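Local coordinates for protein putative L-alanine-DL-glutamate epimerase (Burkholderia xenovorans, PDB 3GO2) that binds magnesium and, as a member of the mandelate racemase/muconate lactonizing enzyme family, is probably a racemase or epimerase, at residues W177-A182 and P187-D192. Residues are numbered along the deposited sequence; the frame is centred on the assembly and turned at random.
Sequences WRPGFA and PALNVD
W177 reaches N190 through a bridging water that lies in the plane of the indole at its edge: it accepts from W177 NE1 at 2.8 Å and donates to N190 O at 2.9 Å. With CG anti to the backbone N (chi1 -179°), the indole's NE1 is placed at the water, and its broad apolar surface suits a place among I166, I168 and V195. P179 CD lies over one face, 3.4 Å above the indole plane and near its rim. R178, whose CB points away from the contact, is a residue of the site that binds fumarate and 2-oxoglutarate in this protein, with neither ligand present here. Both segments lie in the long loop between strand 175-176 and helix 193-210 of the enolase-superfamily barrel domain, and D192 is the N-cap of that helix, its OD1 accepting from V195 N. P179, whose fixed phi fits the short 3-10 turn of 179-180, meets L189 obliquely, its CB 3.8 Å from L189 CD2. The same methyl lies against the backbone, 3.5 Å from P179 O, which meanwhile accepts a hydrogen bond from A182 N. L189 suits this place because one methyl, CD2, meets both the P179 ring and the adjoining peptide. G180 N lies 3.6 Å from L189 CD2; its N-H is hydrogen-bonded to N223 OD1, and G180 O accepts from R77 of a second subunit. Across the loop, the N190 side chain serves another interface, OD1 accepting from N314 and ND2 donating to L339 O of a third subunit.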
loop_
_atom_site.group_PDB
_atom_site.type_symbol
_atom_site.label_atom_id
_atom_site.label_comp_id
_atom_site.label_asym_id
_atom_site.label_seq_id
_atom_site.Cartn_x
_atom_site.Cartn_y
_atom_site.Cartn_z
ATOM N N TRP A 177 -27.202 -8.567 -27.184
ATOM C CA TRP A 177 -26.708 -9.393 -26.100
ATOM C C TRP A 177 -26.514 -8.451 -24.923
ATOM O O TRP A 177 -25.534 -7.689 -24.887
ATOM C CB TRP A 177 -25.390 -10.073 -26.489
ATOM C CG TRP A 177 -24.818 -10.992 -25.402
ATOM C CD1 TRP A 177 -23.714 -10.751 -24.591
ATOM C CD2 TRP A 177 -25.327 -12.259 -25.011
ATOM N NE1 TRP A 177 -23.535 -11.803 -23.746
ATOM C CE2 TRP A 177 -24.500 -12.739 -23.969
ATOM C CE3 TRP A 177 -26.421 -13.022 -25.408
ATOM C CZ2 TRP A 177 -24.723 -13.959 -23.338
ATOM C CZ3 TRP A 177 -26.641 -14.248 -24.786
ATOM C CH2 TRP A 177 -25.792 -14.700 -23.756
ATOM N N ARG A 178 -27.446 -8.508 -23.964
ATOM C CA ARG A 178 -27.495 -7.578 -22.824
ATOM C C ARG A 178 -27.785 -8.332 -21.520
ATOM O O ARG A 178 -28.649 -7.927 -20.724
ATOM C CB ARG A 178 -28.569 -6.507 -23.025
ATOM C CG ARG A 178 -28.413 -5.684 -24.286
ATOM C CD ARG A 178 -29.706 -5.035 -24.660
ATOM N NE ARG A 178 -30.161 -4.207 -23.565
ATOM C CZ ARG A 178 -31.429 -3.961 -23.264
ATOM N NH1 ARG A 178 -31.704 -3.195 -22.204
ATOM N NH2 ARG A 178 -32.421 -4.463 -23.995
ATOM N N PRO A 179 -27.038 -9.425 -21.275
ATOM C CA PRO A 179 -27.309 -10.201 -20.057
ATOM C C PRO A 179 -27.168 -9.386 -18.756
ATOM O O PRO A 179 -27.812 -9.694 -17.750
ATOM C CB PRO A 179 -26.263 -11.321 -20.115
ATOM C CG PRO A 179 -25.142 -10.742 -20.853
ATOM C CD PRO A 179 -25.810 -9.874 -21.934
ATOM N N GLY A 180 -26.319 -8.375 -18.741
ATOM C CA GLY A 180 -26.206 -7.545 -17.543
ATOM C C GLY A 180 -27.498 -6.845 -17.167
ATOM O O GLY A 180 -27.690 -6.477 -16.001
ATOM N N PHE A 181 -28.374 -6.661 -18.161
ATOM C CA PHE A 181 -29.714 -6.110 -17.945
ATOM C C PHE A 181 -30.820 -7.154 -18.158
ATOM O O PHE A 181 -32.003 -6.786 -18.372
ATOM C CB PHE A 181 -29.951 -4.893 -18.852
ATOM C CG PHE A 181 -28.955 -3.773 -18.699
ATOM C CD1 PHE A 181 -28.405 -3.428 -17.469
ATOM C CD2 PHE A 181 -28.636 -2.973 -19.790
ATOM C CE1 PHE A 181 -27.517 -2.374 -17.348
ATOM C CE2 PHE A 181 -27.755 -1.916 -19.661
ATOM C CZ PHE A 181 -27.207 -1.613 -18.446
ATOM N N ALA A 182 -30.428 -8.436 -18.036
ATOM C CA ALA A 182 -31.314 -9.610 -18.065
ATOM C C ALA A 182 -32.016 -9.809 -19.402
ATOM O O ALA A 182 -33.129 -10.350 -19.451
ATOM C CB ALA A 182 -32.318 -9.568 -16.909
ATOM N N PRO A 187 -27.432 -14.745 -15.506
ATOM C CA PRO A 187 -26.855 -13.785 -14.587
ATOM C C PRO A 187 -25.366 -13.924 -14.276
ATOM O O PRO A 187 -24.770 -13.003 -13.689
ATOM C CB PRO A 187 -27.711 -13.966 -13.330
ATOM C CG PRO A 187 -28.198 -15.382 -13.399
ATOM C CD PRO A 187 -28.438 -15.614 -14.854
ATOM N N ALA A 188 -24.746 -15.044 -14.652
ATOM C CA ALA A 188 -23.304 -15.189 -14.496
ATOM C C ALA A 188 -22.516 -14.244 -15.420
ATOM O O ALA A 188 -21.373 -13.886 -15.116
ATOM C CB ALA A 188 -22.890 -16.641 -14.733
ATOM N N LEU A 189 -23.153 -13.804 -16.512
ATOM C CA LEU A 189 -22.549 -12.908 -17.494
ATOM C C LEU A 189 -21.274 -13.504 -18.106
ATOM O O LEU A 189 -20.329 -12.791 -18.429
ATOM C CB LEU A 189 -22.250 -11.525 -16.878
ATOM C CG LEU A 189 -23.339 -10.911 -16.002
ATOM C CD1 LEU A 189 -22.917 -9.506 -15.527
ATOM C CD2 LEU A 189 -24.716 -10.837 -16.724
ATOM N N ASN A 190 -21.254 -14.818 -18.308
ATOM C CA ASN A 190 -20.099 -15.434 -18.967
ATOM C C ASN A 190 -20.036 -14.999 -20.436
ATOM O O ASN A 190 -21.078 -14.722 -21.064
ATOM C CB ASN A 190 -20.167 -16.957 -18.874
ATOM C CG ASN A 190 -20.081 -17.456 -17.438
ATOM O OD1 ASN A 190 -19.238 -16.988 -16.663
ATOM N ND2 ASN A 190 -20.956 -18.418 -17.079
ATOM N N VAL A 191 -18.813 -15.001 -20.951
ATOM C CA VAL A 191 -18.495 -14.744 -22.356
ATOM C C VAL A 191 -17.961 -16.045 -22.962
ATOM O O VAL A 191 -17.093 -16.696 -22.394
ATOM C CB VAL A 191 -17.433 -13.627 -22.445
ATOM C CG1 VAL A 191 -16.908 -13.456 -23.883
ATOM C CG2 VAL A 191 -18.010 -12.301 -21.912
ATOM N N ASP A 192 -18.516 -16.431 -24.096
ATOM C CA ASP A 192 -18.119 -17.659 -24.777
ATOM C C ASP A 192 -17.751 -17.378 -26.225
ATOM O O ASP A 192 -17.709 -16.225 -26.661
ATOM C CB ASP A 192 -19.220 -18.735 -24.668
ATOM C CG ASP A 192 -20.541 -18.323 -25.293
ATOM O OD1 ASP A 192 -20.638 -17.278 -25.984
ATOM O OD2 ASP A 192 -21.507 -19.086 -25.084
HETATM O O HOH W 1 -21.625 -11.955 -21.705
#